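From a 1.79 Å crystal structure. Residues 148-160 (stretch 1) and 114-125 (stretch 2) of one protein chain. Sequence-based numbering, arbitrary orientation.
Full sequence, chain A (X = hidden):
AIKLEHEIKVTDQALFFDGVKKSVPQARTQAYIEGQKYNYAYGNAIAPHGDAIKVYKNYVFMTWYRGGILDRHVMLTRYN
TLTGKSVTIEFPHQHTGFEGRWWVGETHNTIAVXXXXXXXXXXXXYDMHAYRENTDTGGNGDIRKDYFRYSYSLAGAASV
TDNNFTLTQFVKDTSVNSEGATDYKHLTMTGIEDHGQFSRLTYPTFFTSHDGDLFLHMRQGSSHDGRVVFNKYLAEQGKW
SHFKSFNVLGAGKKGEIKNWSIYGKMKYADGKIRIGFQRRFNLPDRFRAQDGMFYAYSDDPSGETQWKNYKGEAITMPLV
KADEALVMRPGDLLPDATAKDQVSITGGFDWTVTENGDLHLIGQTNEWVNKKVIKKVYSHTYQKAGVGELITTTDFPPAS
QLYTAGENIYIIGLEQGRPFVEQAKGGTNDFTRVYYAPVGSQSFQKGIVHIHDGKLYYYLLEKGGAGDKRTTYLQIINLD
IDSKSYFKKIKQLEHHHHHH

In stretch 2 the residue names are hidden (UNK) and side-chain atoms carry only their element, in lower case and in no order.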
# COMPACT_ATOMS: atom_id res chain seq x y z
N PHE A 148 -11.37 13.33 -3.55
CA PHE A 148 -10.59 12.84 -2.42
C PHE A 148 -11.59 12.31 -1.41
O PHE A 148 -12.60 12.98 -1.13
CB PHE A 148 -9.72 13.97 -1.80
CG PHE A 148 -8.89 13.53 -0.63
CD1 PHE A 148 -7.65 12.96 -0.83
CD2 PHE A 148 -9.37 13.66 0.66
CE1 PHE A 148 -6.89 12.52 0.23
CE2 PHE A 148 -8.61 13.24 1.75
CZ PHE A 148 -7.36 12.66 1.53
N ARG A 149 -11.36 11.11 -0.89
CA ARG A 149 -12.41 10.36 -0.19
C ARG A 149 -11.90 9.86 1.16
O ARG A 149 -11.20 8.85 1.24
CB ARG A 149 -12.90 9.20 -1.07
CG ARG A 149 -13.54 9.70 -2.37
CD ARG A 149 -13.77 8.60 -3.41
NE ARG A 149 -14.67 9.11 -4.44
CZ ARG A 149 -14.87 8.57 -5.63
NH1 ARG A 149 -14.22 7.47 -5.99
NH2 ARG A 149 -15.75 9.13 -6.46
N TYR A 150 -12.30 10.56 2.23
CA TYR A 150 -11.82 10.30 3.58
C TYR A 150 -13.01 10.11 4.51
O TYR A 150 -13.94 10.93 4.50
CB TYR A 150 -10.94 11.47 4.05
CG TYR A 150 -10.52 11.46 5.50
CD1 TYR A 150 -9.99 10.31 6.09
CD2 TYR A 150 -10.62 12.61 6.27
CE1 TYR A 150 -9.60 10.31 7.43
CE2 TYR A 150 -10.22 12.63 7.61
CZ TYR A 150 -9.72 11.47 8.18
OH TYR A 150 -9.32 11.50 9.50
N SER A 151 -12.97 9.06 5.31
CA SER A 151 -13.99 8.83 6.34
C SER A 151 -13.29 8.65 7.68
O SER A 151 -12.18 8.10 7.75
CB SER A 151 -14.86 7.60 6.00
OG SER A 151 -15.73 7.87 4.92
N TYR A 152 -13.93 9.12 8.75
CA TYR A 152 -13.29 9.04 10.05
C TYR A 152 -14.34 9.03 11.14
O TYR A 152 -15.50 9.38 10.93
CB TYR A 152 -12.29 10.18 10.28
CG TYR A 152 -12.92 11.55 10.40
CD1 TYR A 152 -13.31 12.27 9.26
CD2 TYR A 152 -13.13 12.13 11.64
CE1 TYR A 152 -13.88 13.54 9.37
CE2 TYR A 152 -13.71 13.40 11.76
CZ TYR A 152 -14.09 14.09 10.62
OH TYR A 152 -14.66 15.35 10.74
N SER A 153 -13.91 8.63 12.33
CA SER A 153 -14.81 8.30 13.41
C SER A 153 -14.68 9.28 14.56
O SER A 153 -13.78 10.13 14.61
CB SER A 153 -14.53 6.88 13.90
OG SER A 153 -13.46 6.91 14.83
N LEU A 154 -15.60 9.13 15.51
CA LEU A 154 -15.46 9.74 16.82
C LEU A 154 -14.23 9.19 17.52
O LEU A 154 -13.77 8.07 17.27
CB LEU A 154 -16.68 9.43 17.68
CG LEU A 154 -18.05 9.84 17.14
CD1 LEU A 154 -19.15 9.24 18.04
CD2 LEU A 154 -18.12 11.35 17.10
N ALA A 155 -13.70 10.00 18.44
CA ALA A 155 -12.73 9.49 19.39
C ALA A 155 -13.36 8.39 20.23
O ALA A 155 -14.54 8.47 20.60
CB ALA A 155 -12.21 10.63 20.28
N GLY A 156 -12.59 7.33 20.48
CA GLY A 156 -13.06 6.19 21.23
C GLY A 156 -13.77 5.13 20.41
O GLY A 156 -14.17 4.10 20.97
N ALA A 157 -13.95 5.35 19.10
CA ALA A 157 -14.73 4.40 18.31
C ALA A 157 -14.05 3.05 18.19
O ALA A 157 -14.73 2.02 18.08
CB ALA A 157 -15.00 4.95 16.91
N ALA A 158 -12.71 3.02 18.23
CA ALA A 158 -12.00 1.77 17.98
C ALA A 158 -12.37 0.69 18.98
O ALA A 158 -12.30 -0.51 18.66
CB ALA A 158 -10.49 1.98 18.01
N SER A 159 -12.75 1.08 20.19
CA SER A 159 -12.94 0.12 21.27
C SER A 159 -14.38 0.05 21.78
O SER A 159 -14.60 -0.52 22.86
CB SER A 159 -11.99 0.43 22.43
OG SER A 159 -12.37 1.62 23.11
N VAL A 160 -15.36 0.58 21.05
CA VAL A 160 -16.74 0.38 21.49
C VAL A 160 -17.08 -1.11 21.39
O VAL A 160 -16.39 -1.89 20.72
CB VAL A 160 -17.74 1.22 20.68
CG1 VAL A 160 -17.43 2.72 20.84
CG2 VAL A 160 -17.75 0.82 19.21
N UNK A 114 -6.65 2.99 9.34
CA UNK A 114 -5.73 3.20 10.45
C UNK A 114 -6.52 3.52 11.71
O UNK A 114 -7.62 4.08 11.66
c UNK A 114 -4.74 4.34 10.18
N UNK A 115 -5.92 3.18 12.85
CA UNK A 115 -6.39 3.59 14.18
C UNK A 115 -5.37 4.57 14.76
O UNK A 115 -4.16 4.32 14.68
c UNK A 115 -7.39 1.27 14.43
c UNK A 115 -6.57 2.38 15.11
c UNK A 115 -8.78 1.69 14.08
c UNK A 115 -7.19 2.80 16.44
N UNK A 116 -5.84 5.68 15.33
CA UNK A 116 -4.96 6.49 16.17
C UNK A 116 -4.85 5.84 17.54
O UNK A 116 -5.86 5.70 18.23
o UNK A 116 -4.68 8.56 17.36
c UNK A 116 -5.47 7.91 16.36
N UNK A 117 -3.66 5.45 17.99
CA UNK A 117 -3.54 4.90 19.35
C UNK A 117 -3.72 5.96 20.43
O UNK A 117 -3.82 5.61 21.60
c UNK A 117 -2.37 5.45 17.28
c UNK A 117 -1.68 4.29 17.92
c UNK A 117 -2.12 4.31 19.37
N UNK A 118 -3.79 7.24 20.05
CA UNK A 118 -3.98 8.30 21.04
C UNK A 118 -5.45 8.48 21.39
O UNK A 118 -5.85 8.29 22.54
c UNK A 118 0.25 10.89 20.19
c UNK A 118 -1.21 10.72 19.83
n UNK A 118 0.65 9.95 21.27
c UNK A 118 -3.36 9.60 20.53
c UNK A 118 -1.83 9.57 20.59
N UNK A 119 -6.29 8.81 20.41
CA UNK A 119 -7.70 9.07 20.70
C UNK A 119 -8.63 7.99 20.16
O UNK A 119 -9.86 8.18 20.20
c UNK A 119 -8.05 10.57 18.66
c UNK A 119 -8.12 10.45 20.17
o UNK A 119 -7.74 9.57 17.96
o UNK A 119 -8.31 11.68 18.15
N UNK A 120 -8.09 6.88 19.66
CA UNK A 120 -8.88 5.74 19.19
C UNK A 120 -9.85 6.11 18.05
O UNK A 120 -10.86 5.43 17.84
c UNK A 120 -9.64 5.07 20.34
o UNK A 120 -10.66 3.61 22.48
c UNK A 120 -8.72 4.29 21.26
c UNK A 120 -9.45 3.39 22.24
o UNK A 120 -8.82 2.45 22.78
N UNK A 121 -9.53 7.16 17.30
CA UNK A 121 -10.28 7.42 16.08
C UNK A 121 -9.90 6.41 15.00
O UNK A 121 -8.78 5.88 14.98
o UNK A 121 -8.61 9.04 15.51
c UNK A 121 -10.02 8.83 15.55
c UNK A 121 -10.70 9.90 16.43
N UNK A 122 -10.85 6.13 14.12
CA UNK A 122 -10.66 5.25 12.98
C UNK A 122 -10.62 6.11 11.73
O UNK A 122 -11.44 7.02 11.57
c UNK A 122 -11.81 4.23 12.87
c UNK A 122 -13.30 2.73 14.30
c UNK A 122 -11.58 3.27 11.67
c UNK A 122 -11.98 3.48 14.20
N UNK A 123 -9.68 5.82 10.84
CA UNK A 123 -9.51 6.58 9.61
C UNK A 123 -9.55 5.66 8.41
O UNK A 123 -8.90 4.61 8.41
c UNK A 123 -8.21 7.36 9.66
c UNK A 123 -8.10 8.21 10.89
c UNK A 123 -8.38 10.00 12.13
n UNK A 123 -8.53 9.51 10.91
c UNK A 123 -7.72 7.91 12.15
n UNK A 123 -7.88 9.05 12.90
N UNK A 124 -10.32 6.06 7.39
CA UNK A 124 -10.47 5.31 6.15
C UNK A 124 -10.22 6.22 4.96
O UNK A 124 -10.77 7.33 4.89
c UNK A 124 -13.74 3.51 7.13
c UNK A 124 -11.53 2.37 6.81
c UNK A 124 -12.24 3.70 7.11
c UNK A 124 -11.88 4.71 6.03
N UNK A 125 -9.44 5.74 4.00
CA UNK A 125 -9.20 6.42 2.74
C UNK A 125 -9.47 5.44 1.61
O UNK A 125 -8.93 4.33 1.63
c UNK A 125 -6.02 8.35 3.72
c UNK A 125 -7.77 6.94 2.66
c UNK A 125 -7.50 8.14 3.57
c UNK A 125 -8.17 9.41 3.04

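Position 114 carries a single side-chain carbon, out of reach of stretch 1: Ala-114, whose backbone pairs with position 123 in the adjoining strand. At 115, four carbons forked at the first, one arm two carbons long, reach towards Ala-158: Ile-115. Its CG2 lies 3.7 Å from Ala-158 CB, a small apolar contact suited to a buried site. Position 116, one carbon then one oxygen, is Ser-116. It does not touch stretch 1, but its OG accepts a bond from the backbone N of position 118, 3.1 Å away. At 117 three carbons close a ring onto the backbone nitrogen, clear of stretch 1: Pro-117, in the loop that follows the strand, where its ring constrains the backbone. Position 118, four carbons in a row ending in nitrogen, is Lys-118, exposed as suits its charge.

Position 119 has two carbons, the second bearing two oxygens, and lies beside Ala-155: Asp-119. Its OD1 accepts from the N of position 121 at 3.1 Å, bracing the loop. Position 120 has three carbons, the third with two oxygens, one of them meeting Ser-159: Glu-120. The extra carbon relative to aspartate helps it reach stretch 1, where Ser-159 OG donates to Glu-120 OE1 at 2.7 Å.

Position 121 has one carbon carrying an oxygen and a carbon, the latter against Ala-155: Thr-121. The methyl CG2 packs 3.6 Å from Ala-155 CA, and OG1 donates to Asp-119 OD1 at 2.7 Å. Position 122, again four carbons forked at the first with one longer arm, touches Ala-157: Ile-122. Its CD1 meets Ala-157 CB at 3.8 Å, and its backbone N donates to Ser-153 OG at 2.8 Å. At 123 one carbon leads to a five-membered ring with two nitrogens, one facing Tyr-150: His-123. Both nitrogens are used, NE2 donating to Thr-121 OG1 (2.7 Å) and ND1 sharing a hydrogen bond with Tyr-150 OH (2.6 Å), the two rings rim to rim.

Position 124 has four carbons forked at the second, on the sheet face of Ser-151, their CB atoms 4.2 Å apart: Leu-124. Position 125 has the same fork, packed against Phe-148 and Tyr-150: Leu-125. Its CD2 lies 3.7 Å from Phe-148 CZ and 3.6 Å from Tyr-150 CB. A branched apolar side chain fits both buried places.

The contact begins as an antiparallel ladder, with Leu-124 N to Ser-151 O and Ser-151 N to Leu-124 O both 2.8 Å. Beyond it, Gly-156 N, in the turn from Leu-154 to Ala-157, donates to Asp-119 O (2.9 Å), and Ala-158 N, just after it, donates to Glu-120 O (3.1 Å). Gly-156 suits that turn because its backbone angles would jam a CB against the preceding carbonyl.

Stretch 2, residues 114-125: AISPKDETIHLL
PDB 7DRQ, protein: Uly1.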